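Local coordinates for protein orotidine 5'-phosphate decarboxylase (Streptomyces avermitilis, PDB 3V75) that probably catalyses the decarboxylation of orotidine 5'-phosphate to UMP and carbon dioxide, the last step of de novo UMP biosynthesis, at residues S125-Y130 / R158-L163; G121-T126 / P150-G155. All coordinates share one frame; numbering follows the deposited sequence.

Contact 1. Residues S125-Y130 / R158-L163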
ATOM      1  N   SER A 125     -10.788 -10.459   0.030  1.00  9.41           N
ATOM      2  CA  SER A 125     -11.703  -9.420  -0.440  1.00  8.28           C
ATOM      3  C   SER A 125     -11.108  -8.041  -0.256  1.00  8.63           C
ATOM      4  O   SER A 125     -11.600  -7.076  -0.851  1.00  9.10           O
ATOM      5  CB  SER A 125     -13.081  -9.530   0.206  1.00 14.25           C
ATOM      6  OG  SER A 125     -12.983  -9.317   1.601  1.00 17.93           O
ATOM      7  N   THR A 126     -10.077  -7.915   0.584  1.00  8.40           N
ATOM      8  CA  THR A 126      -9.436  -6.607   0.718  1.00  7.52           C
ATOM      9  C   THR A 126      -8.583  -6.307  -0.516  1.00  6.66           C
ATOM     10  O   THR A 126      -8.615  -5.209  -1.051  1.00  6.42           O
ATOM     11  CB  THR A 126      -8.547  -6.534   1.982  1.00  5.82           C
ATOM     12  OG1 THR A 126      -9.328  -6.897   3.122  1.00  9.99           O
ATOM     13  CG2 THR A 126      -8.034  -5.101   2.159  1.00  7.51           C
HETATM   14  N   MSE A 127      -7.874  -7.330  -0.983  1.00  5.78           N
HETATM   15  CA  MSE A 127      -7.148  -7.251  -2.240  1.00  4.94           C
HETATM   16  C   MSE A 127      -8.121  -6.987  -3.385  1.00  6.39           C
HETATM   17  O   MSE A 127      -7.839  -6.184  -4.273  1.00  6.47           O
HETATM   18  CB  MSE A 127      -6.370  -8.544  -2.495  1.00  6.50           C
HETATM   19  CG  MSE A 127      -5.444  -8.485  -3.698  1.00  5.90           C
HETATM   20 SE   MSE A 127      -3.890  -7.347  -3.397  0.80 13.92          SE
HETATM   21  CE  MSE A 127      -4.574  -5.691  -4.168  1.00 21.16           C
ATOM     22  N   ALA A 128      -9.271  -7.660  -3.362  1.00  6.84           N
ATOM     23  CA  ALA A 128     -10.289  -7.430  -4.381  1.00  7.34           C
ATOM     24  C   ALA A 128     -10.768  -5.985  -4.372  1.00  7.30           C
ATOM     25  O   ALA A 128     -11.043  -5.403  -5.422  1.00  7.68           O
ATOM     26  CB  ALA A 128     -11.464  -8.385  -4.163  1.00  8.20           C
ATOM     27  N   ALA A 129     -10.919  -5.405  -3.182  1.00  6.80           N
ATOM     28  CA  ALA A 129     -11.367  -4.032  -3.074  1.00  7.25           C
ATOM     29  C   ALA A 129     -10.329  -3.045  -3.644  1.00  6.37           C
ATOM     30  O   ALA A 129     -10.699  -2.085  -4.308  1.00  6.07           O
ATOM     31  CB  ALA A 129     -11.711  -3.696  -1.602  1.00  7.89           C
ATOM     32  N   TYR A 130      -9.033  -3.278  -3.413  1.00  5.22           N
ATOM     33  CA  TYR A 130      -8.034  -2.460  -4.100  1.00  5.12           C
ATOM     34  C   TYR A 130      -8.122  -2.615  -5.617  1.00  6.82           C
ATOM     35  O   TYR A 130      -7.984  -1.638  -6.381  1.00  6.68           O
ATOM     36  CB  TYR A 130      -6.639  -2.877  -3.671  1.00  7.48           C
ATOM     37  CG  TYR A 130      -6.167  -2.297  -2.352  1.00  4.43           C
ATOM     38  CD1 TYR A 130      -6.283  -0.921  -2.095  1.00  4.86           C
ATOM     39  CD2 TYR A 130      -5.528  -3.110  -1.402  1.00  5.86           C
ATOM     40  CE1 TYR A 130      -5.792  -0.361  -0.908  1.00  5.34           C
ATOM     41  CE2 TYR A 130      -5.032  -2.576  -0.207  1.00  5.46           C
ATOM     42  CZ  TYR A 130      -5.170  -1.196   0.028  1.00  6.99           C
ATOM     43  OH  TYR A 130      -4.676  -0.649   1.205  1.00  6.35           O
ATOM     44  N   ARG A 158      -3.945 -12.771  -6.255  1.00  7.59           N
ATOM     45  CA  ARG A 158      -4.847 -13.383  -7.230  1.00  8.75           C
ATOM     46  C   ARG A 158      -6.108 -12.553  -7.577  1.00  9.85           C
ATOM     47  O   ARG A 158      -6.462 -12.441  -8.753  1.00  9.29           O
ATOM     48  CB  ARG A 158      -5.238 -14.796  -6.790  1.00  9.79           C
ATOM     49  CG  ARG A 158      -6.078 -15.511  -7.869  1.00 15.49           C
ATOM     50  CD  ARG A 158      -6.342 -16.984  -7.486  1.00 25.77           C
ATOM     51  NE  ARG A 158      -6.942 -17.056  -6.162  1.00 39.94           N
ATOM     52  CZ  ARG A 158      -7.778 -18.019  -5.757  1.00 44.73           C
ATOM     53  NH1 ARG A 158      -8.132 -19.016  -6.611  1.00 45.47           N
ATOM     54  NH2 ARG A 158      -8.292 -17.958  -4.516  1.00 43.67           N
ATOM     55  N   PRO A 159      -6.795 -11.968  -6.578  1.00  9.35           N
ATOM     56  CA  PRO A 159      -7.987 -11.186  -6.987  1.00  9.35           C
ATOM     57  C   PRO A 159      -7.645 -10.032  -7.931  1.00  9.57           C
ATOM     58  O   PRO A 159      -8.462  -9.696  -8.818  1.00 10.47           O
ATOM     59  CB  PRO A 159      -8.547 -10.646  -5.647  1.00 10.17           C
ATOM     60  CG  PRO A 159      -8.055 -11.668  -4.612  1.00 11.42           C
ATOM     61  CD  PRO A 159      -6.666 -12.062  -5.109  1.00  9.21           C
ATOM     62  N   ALA A 160      -6.490  -9.405  -7.743  1.00  7.27           N
ATOM     63  CA  ALA A 160      -6.073  -8.311  -8.625  1.00  6.76           C
ATOM     64  C   ALA A 160      -5.639  -8.840  -9.995  1.00  7.51           C
ATOM     65  O   ALA A 160      -5.946  -8.217 -11.021  1.00  8.40           O
ATOM     66  CB  ALA A 160      -4.925  -7.521  -7.987  1.00  9.39           C
ATOM     67  N   VAL A 161      -4.926  -9.974 -10.040  1.00  7.32           N
ATOM     68  CA  VAL A 161      -4.573 -10.599 -11.322  1.00  7.06           C
ATOM     69  C   VAL A 161      -5.827 -10.909 -12.131  1.00  9.08           C
ATOM     70  O   VAL A 161      -5.908 -10.576 -13.327  1.00  9.50           O
ATOM     71  CB  VAL A 161      -3.758 -11.921 -11.119  1.00  8.17           C
ATOM     72  CG1 VAL A 161      -3.531 -12.647 -12.458  1.00 11.52           C
ATOM     73  CG2 VAL A 161      -2.402 -11.633 -10.431  1.00  8.28           C
ATOM     74  N   GLU A 162      -6.817 -11.539 -11.499  1.00  8.10           N
ATOM     75  CA  GLU A 162      -8.009 -11.948 -12.236  1.00  8.92           C
ATOM     76  C   GLU A 162      -8.781 -10.743 -12.756  1.00 11.71           C
ATOM     77  O   GLU A 162      -9.266 -10.730 -13.890  1.00 10.67           O
ATOM     78  CB  GLU A 162      -8.928 -12.803 -11.350  1.00 10.65           C
ATOM     79  CG  GLU A 162      -8.351 -14.165 -11.004  1.00 18.45           C
ATOM     80  CD  GLU A 162      -9.204 -14.887  -9.908  1.00 27.33           C
ATOM     81  OE1 GLU A 162     -10.113 -14.251  -9.286  1.00 32.34           O
ATOM     82  OE2 GLU A 162      -8.938 -16.093  -9.627  1.00 32.04           O
ATOM     83  N   LEU A 163      -8.940  -9.728 -11.913  1.00  8.88           N
ATOM     84  CA  LEU A 163      -9.717  -8.565 -12.352  1.00  9.47           C
ATOM     85  C   LEU A 163      -8.968  -7.791 -13.427  1.00  9.69           C
ATOM     86  O   LEU A 163      -9.582  -7.313 -14.392  1.00 11.27           O
ATOM     87  CB  LEU A 163     -10.053  -7.662 -11.164  1.00 11.21           C
ATOM     88  CG  LEU A 163     -10.942  -6.484 -11.550  1.00 18.43           C
ATOM     89  CD1 LEU A 163     -12.187  -6.920 -12.405  1.00 23.84           C
ATOM     90  CD2 LEU A 163     -11.371  -5.669 -10.298  1.00 20.04           C
TER

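Contact 2. Residues G121-T126 / P150-G155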
ATOM      1  N   GLY A 121      -1.097  -3.955  -1.355  1.00  4.68           N
ATOM      2  CA  GLY A 121      -0.941  -5.387  -1.140  1.00  6.10           C
ATOM      3  C   GLY A 121      -1.717  -5.804   0.093  1.00  5.84           C
ATOM      4  O   GLY A 121      -1.407  -5.350   1.202  1.00  7.29           O
ATOM      5  N   ASP A 122      -2.727  -6.652  -0.096  1.00  5.39           N
ATOM      6  CA  ASP A 122      -3.528  -7.141   1.022  1.00  5.66           C
ATOM      7  C   ASP A 122      -4.111  -8.519   0.629  1.00  8.68           C
ATOM      8  O   ASP A 122      -3.650  -9.130  -0.349  1.00  7.37           O
ATOM      9  CB  ASP A 122      -4.621  -6.120   1.388  1.00  5.33           C
ATOM     10  CG  ASP A 122      -4.946  -6.105   2.884  1.00  6.05           C
ATOM     11  OD1 ASP A 122      -5.163  -7.210   3.460  1.00  8.80           O
ATOM     12  OD2 ASP A 122      -4.960  -5.005   3.489  1.00  5.75           O
ATOM     13  N   ILE A 123      -5.105  -8.998   1.371  1.00  9.02           N
ATOM     14  CA  ILE A 123      -5.551 -10.384   1.256  1.00  8.15           C
ATOM     15  C   ILE A 123      -7.030 -10.449   0.880  1.00  9.33           C
ATOM     16  O   ILE A 123      -7.842  -9.622   1.346  1.00  9.75           O
ATOM     17  CB  ILE A 123      -5.371 -11.029   2.661  1.00 10.47           C
ATOM     18  CG1 ILE A 123      -3.863 -11.285   2.901  1.00 18.28           C
ATOM     19  CG2 ILE A 123      -6.193 -12.254   2.897  1.00 19.65           C
ATOM     20  CD1 ILE A 123      -3.578 -11.278   4.466  1.00 25.65           C
ATOM     21  N   GLY A 124      -7.389 -11.416   0.024  1.00  8.01           N
ATOM     22  CA  GLY A 124      -8.784 -11.785  -0.138  1.00  7.25           C
ATOM     23  C   GLY A 124      -9.643 -10.647  -0.612  1.00  8.59           C
ATOM     24  O   GLY A 124      -9.261  -9.919  -1.560  1.00  9.11           O
ATOM     25  N   SER A 125     -10.788 -10.459   0.030  1.00  9.41           N
ATOM     26  CA  SER A 125     -11.703  -9.420  -0.440  1.00  8.28           C
ATOM     27  C   SER A 125     -11.108  -8.041  -0.256  1.00  8.63           C
ATOM     28  O   SER A 125     -11.600  -7.076  -0.851  1.00  9.10           O
ATOM     29  CB  SER A 125     -13.081  -9.530   0.206  1.00 14.25           C
ATOM     30  OG  SER A 125     -12.983  -9.317   1.601  1.00 17.93           O
ATOM     31  N   THR A 126     -10.077  -7.915   0.584  1.00  8.40           N
ATOM     32  CA  THR A 126      -9.436  -6.607   0.718  1.00  7.52           C
ATOM     33  C   THR A 126      -8.583  -6.307  -0.516  1.00  6.66           C
ATOM     34  O   THR A 126      -8.615  -5.209  -1.051  1.00  6.42           O
ATOM     35  CB  THR A 126      -8.547  -6.534   1.982  1.00  5.82           C
ATOM     36  OG1 THR A 126      -9.328  -6.897   3.122  1.00  9.99           O
ATOM     37  CG2 THR A 126      -8.034  -5.101   2.159  1.00  7.51           C
ATOM     38  N   PRO A 150       4.262  -7.719  -3.002  1.00  8.79           N
ATOM     39  CA  PRO A 150       3.917  -9.130  -2.750  1.00  9.67           C
ATOM     40  C   PRO A 150       4.415  -9.635  -1.406  1.00  6.26           C
ATOM     41  O   PRO A 150       4.665 -10.853  -1.327  1.00  6.66           O
ATOM     42  CB  PRO A 150       4.618  -9.841  -3.880  1.00 10.85           C
ATOM     43  CG  PRO A 150       5.941  -9.027  -4.013  1.00  5.88           C
ATOM     44  CD  PRO A 150       5.525  -7.584  -3.759  1.00  6.49           C
ATOM     45  N   TYR A 151       4.516  -8.816  -0.370  1.00  6.63           N
ATOM     46  CA  TYR A 151       4.990  -9.285   0.927  1.00  7.61           C
ATOM     47  C   TYR A 151       4.115 -10.450   1.469  1.00  7.33           C
ATOM     48  O   TYR A 151       4.592 -11.331   2.192  1.00  7.68           O
ATOM     49  CB  TYR A 151       5.088  -8.132   1.974  1.00 10.03           C
ATOM     50  CG  TYR A 151       5.695  -8.541   3.283  1.00 10.42           C
ATOM     51  CD1 TYR A 151       7.127  -8.592   3.464  1.00 11.17           C
ATOM     52  CD2 TYR A 151       4.919  -8.940   4.369  1.00  9.99           C
ATOM     53  CE1 TYR A 151       7.686  -8.992   4.670  1.00 13.30           C
ATOM     54  CE2 TYR A 151       5.473  -9.367   5.571  1.00 12.75           C
ATOM     55  CZ  TYR A 151       6.918  -9.359   5.758  1.00 15.68           C
ATOM     56  OH  TYR A 151       7.447  -9.833   6.955  1.00 19.46           O
ATOM     57  N   LEU A 152       2.820 -10.407   1.141  1.00  5.20           N
ATOM     58  CA  LEU A 152       1.882 -11.427   1.638  1.00  4.58           C
ATOM     59  C   LEU A 152       1.860 -12.673   0.730  1.00  4.15           C
ATOM     60  O   LEU A 152       1.130 -13.641   1.012  1.00  5.08           O
ATOM     61  CB  LEU A 152       0.483 -10.816   1.800  1.00  5.60           C
ATOM     62  CG  LEU A 152       0.478  -9.609   2.727  1.00  5.85           C
ATOM     63  CD1 LEU A 152      -0.874  -8.899   2.708  1.00 10.46           C
ATOM     64  CD2 LEU A 152       0.790 -10.023   4.162  1.00 10.33           C
ATOM     65  N   GLY A 153       2.692 -12.680  -0.316  1.00  5.60           N
ATOM     66  CA  GLY A 153       2.875 -13.837  -1.171  1.00  4.95           C
ATOM     67  C   GLY A 153       2.241 -13.613  -2.533  1.00  5.68           C
ATOM     68  O   GLY A 153       1.198 -12.966  -2.632  1.00  6.59           O
ATOM     69  N   TYR A 154       2.845 -14.156  -3.582  1.00  5.53           N
ATOM     70  CA  TYR A 154       2.317 -13.941  -4.932  1.00  6.29           C
ATOM     71  C   TYR A 154       0.817 -14.358  -5.041  1.00  6.20           C
ATOM     72  O   TYR A 154       0.001 -13.666  -5.670  1.00  6.54           O
ATOM     73  CB  TYR A 154       3.178 -14.658  -5.982  1.00  5.37           C
ATOM     74  CG  TYR A 154       2.718 -14.351  -7.389  1.00  5.23           C
ATOM     75  CD1 TYR A 154       3.180 -13.200  -8.049  1.00  7.70           C
ATOM     76  CD2 TYR A 154       1.792 -15.165  -8.040  1.00  6.31           C
ATOM     77  CE1 TYR A 154       2.750 -12.893  -9.328  1.00  5.99           C
ATOM     78  CE2 TYR A 154       1.351 -14.866  -9.322  1.00  6.74           C
ATOM     79  CZ  TYR A 154       1.838 -13.728  -9.955  1.00  7.81           C
ATOM     80  OH  TYR A 154       1.437 -13.398 -11.233  1.00  8.43           O
ATOM     81  N   GLY A 155       0.472 -15.480  -4.414  1.00  5.41           N
ATOM     82  CA  GLY A 155      -0.886 -15.991  -4.539  1.00  5.89           C
ATOM     83  C   GLY A 155      -1.870 -15.051  -3.909  1.00  5.84           C
ATOM     84  O   GLY A 155      -3.056 -15.084  -4.284  1.00  8.10           O
TER

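Contact 1. Residues S125-Y130 / R158-L163
Selenomethionine Met127 and Pro159 bury nearly equal areas where two neighbouring outer helices of the TIM barrel, 124-134 and 158-167, come together. These helices follow strands 113-120 and 145-148, which are adjacent in the closed parallel sheet, so the contact joins two successive beta-alpha units. Both segments run in roughly the same direction, with axes 38° apart and a closest approach of 8.0 Å. Such a short separation fits the small residues at the crossing: the closest pair of alpha carbons is Ala128 CA and Pro159 CA, at 5.1 Å.

Pro159 sits in the first turn of its helix, where a ring in place of an amide hydrogen costs no helical bond, and its CB, CG and CD carbons all face the other helix. Met127 answers with its stem. CG stands anti to the backbone N (chi1 -173°), which carries it beside the proline ring, and Met127 CG lies 4.0 Å from Pro159 CD. The two side chains cross at about a right angle. Beyond CG the chain bends at chi2 (71°) and again at chi3 and leaves the ring, so that its terminal methyl, Met127 CE, rests 4.2 Å from Ala160 CB. Ala160 is buried and also touches Leu171 of strand 170-176, so this end of the contact faces the barrel wall.

Ala128 closes the more open side. No hydrogen bond or charge pair crosses between the segments, and the evidence is of purely van der Waals contact. On the side turned away from Pro159, Ser125 and Ala129 pack on Phe88 of the second subunit and Thr126 on its Gln85. At Ala128 the proline meets backbone and methyl together: Pro159 CB is 3.8 Å from Ala128 N and 4.0 Å from Ala128 CB.

Contact 2. Residues G121-T126 / P150-G155
Leu152 points its CD1 methyl at the backbone of Asp122 and the side chain of Ile123, joining two loops that follow adjacent strands of the TIM barrel, 113-120 and 145-148. Leu152 occupies the third position of a type I turn, Pro150 to Gly153, closed by a bond from Gly153 N to Pro150 O of 2.9 Å. Its CG lies anti to the carbonyl carbon (chi1 -57°), and the extended chi2 of 172° carries CD1 across to the other loop. There Leu152 CD1 comes within 3.6 Å of Asp122 CA. Ile123 and Leu152 cross at about a right angle, and both CG1 and CD1 of Ile123 border that same methyl.

Asp122 thus gives its alpha carbon to the leucine while its CB points away. Its OD2 forms a salt bridge with Lys119 of the second subunit, the predicted proton donor, so the loop helps complete a probable active site across the dimer interface. The other carboxylate oxygen is held within the segment: Asp122 OD1 uses its anti lone pair to accept the N-H of Ile123, with Ile123 N 2.8 Å from Asp122 OD1 and the bond bent to 141°.

The two contacts overlap in the chain at Ser125 and Thr126, and both join what follows strand 113-120 to what follows strand 145-148. Contact 1 is partly buried and joins the two outer helices, while contact 2 is more buried and lies in the preceding loops at the dimer interface. Neither has a hydrogen bond between its segments; the difference is in the surroundings, since polar links to the second subunit gather at contact 2 whereas contact 1 meets that subunit through packing. Their centres are 8 Å apart and they touch directly: Met127 CB lies 3.5 Å from Asp122 O, and Pro159 CG 3.7 Å from Gly124 O.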